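Long-range contacts in putative molybdenum carrier protein (Syntrophus aciditrophicus SB, PDB 3IMK), which is a putative molybdenum carrier of the circularly permuted YpsA family, although its precise function is not known: residues A[15-21]-A[44-50]; A[26-32]-A[153-158]; A[36-42]-A[55-61]; A[102-106]-A[119-123]. All coordinates share one frame; numbering follows the deposited sequence.

Contact 1 (A[15-21]-A[44-50]); sequences GQTGADR and AEGGRVP
Two hydrogen bonds tie Glu45 to the loop that precedes helix 19-29. Thr17 OG1 donates to Glu45 OE1 over 2.7 Å, reaching it on the anti side and 27° out of the carboxylate plane. Glu45 OE1 also takes the N-H of Gly140, while OE2 has its strongest partner in a salt bridge with Arg138. The backbone N of Glu45 donates to Gln16 OE1 at 2.9 Å, in the amide plane and on a lone pair. Gln16 OE1 accepts from Thr17 N as well, so two N-H groups fix the turn of this amide. The bend at chi2 (56°), with chi3 at -73°, brings OE1 to both donors.

Arg21 holds Gly15 O side-on, with NE and NH2 each 3.0 Å from that oxygen. Water 1 extends the grip. It accepts from Arg21 NH2 and donates to Glu45 O and Gly47 O, across the type II turn of Ala44 to Gly47. Apolar groups of 44-50 also pack on the guanidinium. Val49 CG1 lies over one face, Ala44 CB sits at the edge, and Pro50 CD is 3.8 Å from Arg21 NH1.

Gly18, the N-cap, donates its N-H to a sulfonate oxygen of bound MES, probably from the crystallisation liquor, consistent with an anion site at this helix start. The loop between strands 34-38 and 56-57 thus rests on the glycine-containing turn that joins strand 10-12 to helix 19-29.

Contact 2 (A[26-32]-A[153-158]); sequences FAIKHHI and LEVFLA
Phe26 and Leu153 pack helix 19-29 against the C-terminal helix 145-157, two of the helices that flank the parallel sheet of this Rossmann-like fold. Phe26 has CG anti to its own N (chi1 -180°), which sends the ring across to the other helix. Leu153 CB sits over the ring centre in a CH-pi contact, 3.5 Å from the centroid. His30 CD2 lies over the opposite face, toward the rim, so the ring has a neighbour on both faces. The polar part is centred on one oxygen. Glu154 bends at chi2 (-78°), and its OE2 accepts from Lys29 NZ at 2.7 Å, a salt bridge, and from His30 NE2 at 2.6 Å. The two donors come from opposite faces of the carboxylate plane. The bond from His30 NE2 is nearly straight (172°) and lies in the imidazole plane. A leucine in place of Glu154 would probably leave Lys29 without its charge partner and the His30 ring freer to turn. Helix 19-29 ends just here in a Schellman motif, with His31 at C-prime. The chain then turns back so that Ile32 also faces the C-terminal helix, its CD1 lying 4.0 Å from Leu157 CD1, which in turn touches Phe26 CE2.

Contact 3 (A[36-42]-A[55-61]); sequences GWVPKGR and LQEMPTS
Trp37 pairs with Gln56 and Val38 with Glu57 in two parallel bridges, joined by Gln56 N to Gly36 O, Val38 N to Gln56 O and Met58 N to Val38 O, and beyond the strands Lys40 N donates to Thr60 O.

Trp37 and Gln56 share one face of the sheet. Gln56 CB lies over the indole, 4.0 Å from the centroid of the six-membered ring of Trp37. The Gln56 chain then bends at chi2 (72°), and its OE1 accepts from Gly36 N at 3.0 Å. Replacing Gln56 with an alanine would probably leave Gly36 N without this acceptor. Met58, a selenomethionine, makes an oblique Met-aromatic contact, its SE 3.6 Å from Trp37 CE3. Outside the segments, Trp37 NE1 bonds to Asp73 and the ring forms a cation-pi pair with Lys69.

On the other face Val38 CG1 meets Leu55 CD1 at 3.7 Å. Glu57 reaches back to the turn after the first strand, where its OE1 takes the N-H of Gly41 at 2.8 Å from above the carboxylate plane. Water 4 links Glu57 OE2 to Arg42 NH1, and water 3 links NH1 to Leu55 N. Arg42 NE donates to Val49 O.

This is an edge of the parallel sheet, where strands 34-38 and 56-57 are joined by a connection that has no helix. Trp37, Met58 and Pro59 line a pocket with Lys69, Leu72 and Asp73. The pocket holds a polyether, probably from the crystallisation liquor.

Contact 4 (A[102-106]-A[119-123]); sequences PCLHI and LINSW
Leu104 and Trp123 join strand 103-107 to helix 113-126, the strand and helix of one beta-alpha unit in this Rossmann-like fold. The two short segments run antiparallel at 178°, their axes 10.0 Å apart. Leu104 is the main bump. Its CB rests over the five-membered ring of Trp123, 3.8 Å from the centroid and close to the ring normal. Its CD2 drops into a hollow of the helix, where it meets Ile120 CA at 3.8 Å, Ile120 CG1 and Trp123 CB. The Trp123 ring reaches the strand because CG stands opposite the backbone N (chi1 170°). Chi2 (77°) turns one face of the indole to Leu104 CB, and its edge meets Pro102 O. Further along, Ile106 CG1 lies 4.2 Å from Ile120 CG1, and Ile106 CD1 touches Leu119 CD2 more loosely. Ile120 also touches Leu78 of strand 76-81, and Leu152 and Phe156 of helix 145-157. Pro102 fills the other end, its CB 3.9 Å from Trp123 NE1. The polar atoms at that end meet through solvent: water 5 accepts from Trp123 NE1 at 3.0 Å and from Cys103 N at 3.2 Å.

All four contacts are partly buried; contact 3 lies farthest from the chain centre (about 16 Å between centres), contact 4 nearest (about 11 Å). Contacts 3 and 4 sit at opposite edges of the parallel sheet, about 26 Å apart between centres. Contact 3 pairs strands by backbone bonds; contact 4 packs a helix on a strand by apolar side chains. Contacts 1 and 2 use the two ends of helix 19-29: a polar loop network at its start, and an aromatic ring packed on both faces with a charged rim at its close. Contacts 1 and 3 touch, since Arg42 reaches Val49 O and Pro50 O. Contacts 2 and 4 meet where Phe156 packs on Ile120.

Contact 1 (A[15-21]-A[44-50])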
# COMPACT_ATOMS: atom_id res chain seq x y z
N GLY A 15 0.41 7.59 -3.30
CA GLY A 15 0.21 8.12 -4.67
C GLY A 15 1.36 7.86 -5.62
O GLY A 15 1.24 8.26 -6.79
N GLN A 16 2.46 7.27 -5.19
CA GLN A 16 3.63 7.06 -6.08
C GLN A 16 3.21 6.12 -7.23
O GLN A 16 2.28 5.34 -7.10
CB GLN A 16 4.79 6.45 -5.28
CG GLN A 16 6.13 6.25 -5.94
CD GLN A 16 6.68 7.56 -6.53
OE1 GLN A 16 6.19 8.03 -7.55
NE2 GLN A 16 7.69 8.16 -5.87
N THR A 17 3.99 6.12 -8.31
CA THR A 17 3.82 5.06 -9.30
C THR A 17 4.18 3.72 -8.65
O THR A 17 4.75 3.63 -7.57
CB THR A 17 4.79 5.28 -10.49
OG1 THR A 17 6.10 5.21 -9.96
CG2 THR A 17 4.55 6.66 -11.16
N GLY A 18 3.82 2.63 -9.33
CA GLY A 18 4.11 1.32 -8.81
C GLY A 18 3.09 0.77 -7.85
O GLY A 18 1.91 0.84 -8.11
N ALA A 19 3.53 0.29 -6.69
CA ALA A 19 2.62 -0.29 -5.72
C ALA A 19 1.54 0.70 -5.25
O ALA A 19 0.35 0.33 -5.17
CB ALA A 19 3.41 -0.81 -4.47
N ASP A 20 1.93 1.93 -4.91
CA ASP A 20 0.94 2.89 -4.39
C ASP A 20 -0.21 3.08 -5.41
O ASP A 20 -1.40 3.23 -5.03
CB ASP A 20 1.56 4.27 -4.16
CG ASP A 20 2.41 4.43 -2.93
OD1 ASP A 20 2.59 3.50 -2.14
OD2 ASP A 20 2.89 5.59 -2.78
N ARG A 21 0.15 3.25 -6.67
CA ARG A 21 -0.82 3.58 -7.72
C ARG A 21 -1.74 2.39 -8.01
O ARG A 21 -2.98 2.55 -8.14
CB ARG A 21 -0.10 4.07 -8.97
CG ARG A 21 -1.02 4.87 -9.93
CD ARG A 21 -1.40 6.27 -9.36
NE ARG A 21 -0.26 7.16 -9.11
CZ ARG A 21 0.35 7.90 -10.03
NH1 ARG A 21 -0.07 7.88 -11.29
NH2 ARG A 21 1.39 8.66 -9.71
N ALA A 44 5.20 13.08 -7.62
CA ALA A 44 5.42 11.66 -7.83
C ALA A 44 6.36 11.49 -9.02
O ALA A 44 6.54 12.41 -9.83
CB ALA A 44 4.09 10.93 -8.07
N GLU A 45 6.95 10.32 -9.12
CA GLU A 45 7.63 9.94 -10.36
C GLU A 45 6.61 9.98 -11.50
O GLU A 45 5.46 9.53 -11.31
CB GLU A 45 8.16 8.52 -10.22
CG GLU A 45 8.80 8.00 -11.47
CD GLU A 45 9.29 6.58 -11.30
OE1 GLU A 45 8.45 5.67 -11.23
OE2 GLU A 45 10.52 6.39 -11.28
N GLY A 46 7.00 10.56 -12.64
CA GLY A 46 6.04 10.66 -13.76
C GLY A 46 5.06 11.82 -13.70
O GLY A 46 4.21 11.96 -14.60
N GLY A 47 5.20 12.73 -12.74
CA GLY A 47 4.46 13.96 -12.66
C GLY A 47 3.35 13.97 -11.63
O GLY A 47 3.10 12.99 -10.94
N ARG A 48 2.74 15.13 -11.50
CA ARG A 48 1.66 15.43 -10.56
C ARG A 48 0.65 14.25 -10.55
O ARG A 48 0.17 13.83 -11.59
CB ARG A 48 0.98 16.73 -11.00
CG ARG A 48 -0.04 17.29 -10.04
CD ARG A 48 -0.64 18.58 -10.56
NE ARG A 48 -1.75 19.05 -9.74
CZ ARG A 48 -1.62 19.79 -8.65
NH1 ARG A 48 -0.42 20.17 -8.23
NH2 ARG A 48 -2.71 20.18 -7.97
N VAL A 49 0.33 13.72 -9.38
CA VAL A 49 -0.65 12.61 -9.32
C VAL A 49 -1.95 13.14 -9.95
O VAL A 49 -2.45 14.18 -9.54
CB VAL A 49 -0.92 12.13 -7.86
CG1 VAL A 49 -1.99 11.02 -7.88
CG2 VAL A 49 0.37 11.64 -7.14
N PRO A 50 -2.50 12.41 -10.95
CA PRO A 50 -3.68 12.93 -11.66
C PRO A 50 -4.82 13.35 -10.72
O PRO A 50 -5.04 12.74 -9.68
CB PRO A 50 -4.08 11.78 -12.56
CG PRO A 50 -2.79 11.11 -12.87
CD PRO A 50 -1.99 11.19 -11.57
O HOH W 1 2.91 10.26 -11.45

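Contact 2 (A[26-32]-A[153-158])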
# COMPACT_ATOMS: atom_id res chain seq x y z
N PHE A 26 -6.90 -0.29 -7.85
CA PHE A 26 -7.64 -1.46 -7.39
C PHE A 26 -8.85 -1.01 -6.59
O PHE A 26 -9.96 -1.49 -6.79
CB PHE A 26 -6.77 -2.36 -6.50
CG PHE A 26 -7.50 -3.58 -6.01
CD1 PHE A 26 -7.63 -4.67 -6.85
CD2 PHE A 26 -8.13 -3.58 -4.79
CE1 PHE A 26 -8.36 -5.78 -6.46
CE2 PHE A 26 -8.87 -4.71 -4.39
CZ PHE A 26 -8.98 -5.79 -5.26
N ALA A 27 -8.63 -0.09 -5.63
CA ALA A 27 -9.74 0.41 -4.80
C ALA A 27 -10.84 0.97 -5.71
O ALA A 27 -12.03 0.70 -5.53
CB ALA A 27 -9.26 1.46 -3.80
N ILE A 28 -10.46 1.82 -6.66
CA ILE A 28 -11.42 2.44 -7.58
C ILE A 28 -12.21 1.37 -8.38
O ILE A 28 -13.44 1.41 -8.42
CB ILE A 28 -10.70 3.44 -8.49
CG1 ILE A 28 -10.23 4.67 -7.66
CG2 ILE A 28 -11.64 3.94 -9.66
CD1 ILE A 28 -9.22 5.56 -8.32
N LYS A 29 -11.49 0.39 -8.91
CA LYS A 29 -12.10 -0.68 -9.71
C LYS A 29 -13.13 -1.45 -8.89
O LYS A 29 -14.20 -1.82 -9.40
CB LYS A 29 -10.99 -1.61 -10.24
CG LYS A 29 -11.44 -2.77 -11.11
CD LYS A 29 -10.20 -3.52 -11.58
CE LYS A 29 -10.47 -4.90 -12.17
NZ LYS A 29 -9.16 -5.62 -12.24
N HIS A 30 -12.86 -1.68 -7.61
CA HIS A 30 -13.76 -2.45 -6.73
C HIS A 30 -14.66 -1.62 -5.80
O HIS A 30 -15.34 -2.15 -4.92
CB HIS A 30 -12.96 -3.49 -5.96
CG HIS A 30 -12.37 -4.51 -6.88
ND1 HIS A 30 -13.07 -5.65 -7.23
CD2 HIS A 30 -11.23 -4.52 -7.61
CE1 HIS A 30 -12.34 -6.35 -8.09
NE2 HIS A 30 -11.21 -5.69 -8.33
N HIS A 31 -14.70 -0.32 -6.08
CA HIS A 31 -15.49 0.64 -5.31
C HIS A 31 -15.24 0.50 -3.80
O HIS A 31 -16.19 0.62 -2.99
CB HIS A 31 -17.00 0.54 -5.62
CG HIS A 31 -17.75 1.78 -5.23
ND1 HIS A 31 -17.60 2.97 -5.90
CD2 HIS A 31 -18.70 2.01 -4.28
CE1 HIS A 31 -18.39 3.89 -5.37
NE2 HIS A 31 -19.07 3.33 -4.38
N ILE A 32 -13.98 0.35 -3.45
CA ILE A 32 -13.55 0.43 -2.05
C ILE A 32 -13.13 1.88 -1.80
O ILE A 32 -12.37 2.43 -2.62
CB ILE A 32 -12.37 -0.53 -1.78
CG1 ILE A 32 -12.80 -1.97 -2.07
CG2 ILE A 32 -11.85 -0.36 -0.34
CD1 ILE A 32 -11.64 -2.98 -2.03
N LEU A 153 -3.89 -8.16 -5.16
CA LEU A 153 -5.11 -7.64 -4.54
C LEU A 153 -6.36 -8.31 -5.10
O LEU A 153 -7.34 -8.54 -4.37
CB LEU A 153 -5.15 -6.11 -4.64
CG LEU A 153 -4.07 -5.37 -3.84
CD1 LEU A 153 -4.13 -3.85 -4.14
CD2 LEU A 153 -4.14 -5.66 -2.36
N GLU A 154 -6.33 -8.63 -6.39
CA GLU A 154 -7.45 -9.36 -6.98
C GLU A 154 -7.68 -10.71 -6.30
O GLU A 154 -8.81 -11.10 -6.06
CB GLU A 154 -7.29 -9.50 -8.47
CG GLU A 154 -7.50 -8.15 -9.20
CD GLU A 154 -9.01 -7.72 -9.38
OE1 GLU A 154 -9.93 -8.57 -9.27
OE2 GLU A 154 -9.22 -6.51 -9.70
N VAL A 155 -6.61 -11.43 -6.01
CA VAL A 155 -6.78 -12.74 -5.34
C VAL A 155 -7.22 -12.53 -3.90
O VAL A 155 -8.10 -13.24 -3.41
CB VAL A 155 -5.49 -13.62 -5.41
CG1 VAL A 155 -5.69 -14.95 -4.65
CG2 VAL A 155 -5.05 -13.85 -6.88
N PHE A 156 -6.63 -11.52 -3.23
CA PHE A 156 -7.00 -11.21 -1.85
C PHE A 156 -8.46 -10.78 -1.67
O PHE A 156 -9.12 -11.26 -0.75
CB PHE A 156 -5.98 -10.16 -1.30
CG PHE A 156 -6.36 -9.54 0.02
CD1 PHE A 156 -6.74 -10.32 1.09
CD2 PHE A 156 -6.27 -8.18 0.19
CE1 PHE A 156 -7.13 -9.73 2.29
CE2 PHE A 156 -6.61 -7.58 1.40
CZ PHE A 156 -7.04 -8.37 2.45
N LEU A 157 -8.95 -9.88 -2.53
CA LEU A 157 -10.28 -9.19 -2.32
C LEU A 157 -11.30 -9.30 -3.45
O LEU A 157 -12.42 -8.79 -3.31
CB LEU A 157 -10.08 -7.71 -2.08
CG LEU A 157 -9.45 -7.33 -0.76
CD1 LEU A 157 -9.14 -5.83 -0.75
CD2 LEU A 157 -10.35 -7.78 0.41
N ALA A 158 -10.91 -9.91 -4.55
CA ALA A 158 -11.83 -10.15 -5.67
C ALA A 158 -11.92 -11.67 -5.91
O ALA A 158 -11.80 -12.47 -4.97
CB ALA A 158 -11.33 -9.43 -6.92
OXT ALA A 158 -12.12 -12.13 -7.05

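Contact 3 (A[36-42]-A[55-61])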
# COMPACT_ATOMS: atom_id res chain seq x y z
N GLY A 36 -5.27 8.93 0.97
CA GLY A 36 -3.83 8.87 1.19
C GLY A 36 -3.21 10.24 1.19
O GLY A 36 -3.69 11.19 0.55
N TRP A 37 -2.10 10.33 1.87
CA TRP A 37 -1.31 11.55 1.93
C TRP A 37 -0.24 11.52 0.86
O TRP A 37 0.47 10.55 0.69
CB TRP A 37 -0.64 11.62 3.29
CG TRP A 37 -1.64 11.81 4.38
CD1 TRP A 37 -2.18 10.83 5.19
CD2 TRP A 37 -2.26 13.04 4.79
NE1 TRP A 37 -3.09 11.38 6.10
CE2 TRP A 37 -3.14 12.74 5.88
CE3 TRP A 37 -2.10 14.36 4.40
CZ2 TRP A 37 -3.87 13.73 6.54
CZ3 TRP A 37 -2.86 15.34 5.03
CH2 TRP A 37 -3.73 15.02 6.07
N VAL A 38 -0.13 12.63 0.14
CA VAL A 38 0.85 12.84 -0.91
C VAL A 38 1.70 14.07 -0.55
O VAL A 38 1.28 14.89 0.27
CB VAL A 38 0.14 13.01 -2.31
CG1 VAL A 38 -0.61 11.73 -2.67
CG2 VAL A 38 -0.77 14.22 -2.37
N PRO A 39 2.87 14.22 -1.18
CA PRO A 39 3.63 15.47 -0.93
C PRO A 39 2.85 16.71 -1.32
O PRO A 39 2.04 16.64 -2.22
CB PRO A 39 4.88 15.30 -1.82
CG PRO A 39 4.97 13.80 -2.07
CD PRO A 39 3.54 13.36 -2.16
N LYS A 40 3.18 17.86 -0.71
CA LYS A 40 2.71 19.12 -1.26
C LYS A 40 2.97 19.14 -2.76
O LYS A 40 4.03 18.73 -3.21
CB LYS A 40 3.40 20.28 -0.56
CG LYS A 40 2.83 21.62 -0.93
CD LYS A 40 3.63 22.75 -0.28
CE LYS A 40 5.02 22.98 -0.91
NZ LYS A 40 5.64 24.25 -0.40
N GLY A 41 1.99 19.59 -3.54
CA GLY A 41 2.11 19.62 -5.00
C GLY A 41 1.79 18.30 -5.68
O GLY A 41 1.83 18.20 -6.90
N ARG A 42 1.39 17.30 -4.90
CA ARG A 42 1.05 15.99 -5.42
C ARG A 42 2.23 15.35 -6.19
O ARG A 42 2.05 14.66 -7.20
CB ARG A 42 -0.23 16.01 -6.29
CG ARG A 42 -1.39 16.75 -5.72
CD ARG A 42 -2.49 16.88 -6.77
NE ARG A 42 -3.08 15.60 -7.18
CZ ARG A 42 -4.11 15.03 -6.55
NH1 ARG A 42 -4.60 15.53 -5.43
NH2 ARG A 42 -4.63 13.92 -7.03
N LEU A 55 -6.98 12.73 -3.05
CA LEU A 55 -5.89 12.55 -2.08
C LEU A 55 -5.64 13.81 -1.31
O LEU A 55 -6.15 14.87 -1.68
CB LEU A 55 -4.61 12.08 -2.77
CG LEU A 55 -4.81 10.80 -3.61
CD1 LEU A 55 -3.63 10.56 -4.48
CD2 LEU A 55 -4.95 9.56 -2.71
N GLN A 56 -4.84 13.72 -0.24
CA GLN A 56 -4.64 14.88 0.64
C GLN A 56 -3.17 15.28 0.65
O GLN A 56 -2.29 14.46 0.85
CB GLN A 56 -5.08 14.46 2.05
CG GLN A 56 -6.61 13.99 2.17
CD GLN A 56 -7.01 12.59 1.54
OE1 GLN A 56 -6.44 11.55 1.86
NE2 GLN A 56 -8.07 12.59 0.70
N GLU A 57 -2.89 16.58 0.43
CA GLU A 57 -1.53 17.07 0.41
C GLU A 57 -0.98 17.33 1.82
O GLU A 57 -1.68 17.92 2.67
CB GLU A 57 -1.41 18.34 -0.44
CG GLU A 57 -1.55 18.12 -1.91
CD GLU A 57 -1.45 19.43 -2.70
OE1 GLU A 57 -0.52 20.22 -2.45
OE2 GLU A 57 -2.29 19.64 -3.60
N MSE A 58 0.30 16.96 1.99
CA MSE A 58 1.08 17.29 3.20
C MSE A 58 1.57 18.74 3.12
O MSE A 58 1.54 19.37 2.06
CB MSE A 58 2.28 16.37 3.33
CG MSE A 58 1.93 14.92 3.54
SE MSE A 58 1.29 14.69 5.45
CE MSE A 58 3.00 14.88 6.38
N PRO A 59 2.03 19.28 4.25
CA PRO A 59 2.53 20.67 4.24
C PRO A 59 3.81 20.93 3.46
O PRO A 59 4.07 22.09 3.09
CB PRO A 59 2.79 20.95 5.73
CG PRO A 59 2.16 19.89 6.51
CD PRO A 59 1.98 18.70 5.61
N THR A 60 4.62 19.91 3.24
CA THR A 60 5.85 20.07 2.48
C THR A 60 5.94 19.01 1.41
O THR A 60 5.19 18.04 1.41
CB THR A 60 7.17 20.03 3.36
OG1 THR A 60 7.52 18.68 3.71
CG2 THR A 60 6.98 20.84 4.62
N SER A 61 6.87 19.21 0.48
CA SER A 61 7.08 18.30 -0.63
C SER A 61 7.87 17.01 -0.29
O SER A 61 8.21 16.25 -1.21
CB SER A 61 7.73 19.05 -1.78
OG SER A 61 8.95 19.60 -1.37
O HOH W 2 6.40 23.68 2.32
O HOH W 3 -7.37 15.26 -4.57
O HOH W 4 -4.41 18.17 -4.19

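Contact 4 (A[102-106]-A[119-123])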
# COMPACT_ATOMS: atom_id res chain seq x y z
N PRO A 102 0.79 -2.75 12.84
CA PRO A 102 0.91 -4.00 12.14
C PRO A 102 1.47 -3.78 10.75
O PRO A 102 1.10 -2.83 10.05
CB PRO A 102 -0.53 -4.54 12.09
CG PRO A 102 -1.22 -3.87 13.25
CD PRO A 102 -0.56 -2.54 13.40
N CYS A 103 2.35 -4.66 10.34
CA CYS A 103 3.06 -4.53 9.08
C CYS A 103 3.35 -5.93 8.52
O CYS A 103 3.82 -6.80 9.24
CB CYS A 103 4.32 -3.69 9.29
SG CYS A 103 5.24 -3.35 7.74
N LEU A 104 3.00 -6.15 7.26
CA LEU A 104 3.29 -7.36 6.55
C LEU A 104 4.00 -7.01 5.29
O LEU A 104 3.47 -6.28 4.47
CB LEU A 104 1.98 -8.11 6.25
CG LEU A 104 2.09 -9.40 5.42
CD1 LEU A 104 3.00 -10.43 6.08
CD2 LEU A 104 0.70 -10.01 5.15
N HIS A 105 5.18 -7.57 5.08
CA HIS A 105 5.92 -7.45 3.85
C HIS A 105 5.77 -8.76 3.06
O HIS A 105 6.19 -9.80 3.54
CB HIS A 105 7.43 -7.23 4.13
CG HIS A 105 8.28 -7.31 2.89
ND1 HIS A 105 9.60 -7.73 2.89
CD2 HIS A 105 7.98 -6.99 1.60
CE1 HIS A 105 10.06 -7.70 1.65
NE2 HIS A 105 9.12 -7.23 0.85
N ILE A 106 5.18 -8.64 1.87
CA ILE A 106 5.09 -9.71 0.88
C ILE A 106 6.19 -9.49 -0.15
O ILE A 106 6.17 -8.51 -0.89
CB ILE A 106 3.71 -9.74 0.22
CG1 ILE A 106 2.64 -10.09 1.24
CG2 ILE A 106 3.68 -10.72 -0.98
CD1 ILE A 106 2.80 -11.48 1.96
N LEU A 119 -1.89 -15.31 3.30
CA LEU A 119 -1.21 -14.62 4.39
C LEU A 119 -1.82 -13.25 4.72
O LEU A 119 -1.92 -12.87 5.89
CB LEU A 119 0.30 -14.45 4.13
CG LEU A 119 1.24 -15.55 4.62
CD1 LEU A 119 0.77 -16.97 4.48
CD2 LEU A 119 2.66 -15.36 4.05
N ILE A 120 -2.14 -12.47 3.69
CA ILE A 120 -2.74 -11.16 3.89
C ILE A 120 -4.12 -11.31 4.57
O ILE A 120 -4.49 -10.52 5.44
CB ILE A 120 -2.84 -10.35 2.56
CG1 ILE A 120 -1.46 -10.17 1.90
CG2 ILE A 120 -3.53 -8.98 2.82
CD1 ILE A 120 -1.50 -9.69 0.45
N ASN A 121 -4.88 -12.29 4.14
CA ASN A 121 -6.18 -12.55 4.77
C ASN A 121 -6.00 -12.86 6.27
O ASN A 121 -6.73 -12.31 7.11
CB ASN A 121 -6.89 -13.67 4.00
CG ASN A 121 -8.21 -14.07 4.59
OD1 ASN A 121 -8.24 -14.74 5.62
ND2 ASN A 121 -9.30 -13.72 3.92
N SER A 122 -5.09 -13.76 6.62
CA SER A 122 -4.89 -14.12 8.01
C SER A 122 -4.47 -12.88 8.83
O SER A 122 -4.95 -12.64 9.95
CB SER A 122 -3.82 -15.20 8.07
OG SER A 122 -4.28 -16.40 7.45
N TRP A 123 -3.58 -12.07 8.26
CA TRP A 123 -3.02 -10.93 8.95
C TRP A 123 -4.07 -9.83 9.16
O TRP A 123 -4.19 -9.23 10.22
CB TRP A 123 -1.79 -10.41 8.16
CG TRP A 123 -1.21 -9.08 8.58
CD1 TRP A 123 -0.42 -8.84 9.65
CD2 TRP A 123 -1.34 -7.85 7.88
NE1 TRP A 123 -0.05 -7.51 9.68
CE2 TRP A 123 -0.60 -6.89 8.58
CE3 TRP A 123 -1.98 -7.48 6.70
CZ2 TRP A 123 -0.53 -5.57 8.17
CZ3 TRP A 123 -1.90 -6.16 6.28
CH2 TRP A 123 -1.21 -5.23 7.03
O HOH W 5 1.73 -7.24 12.07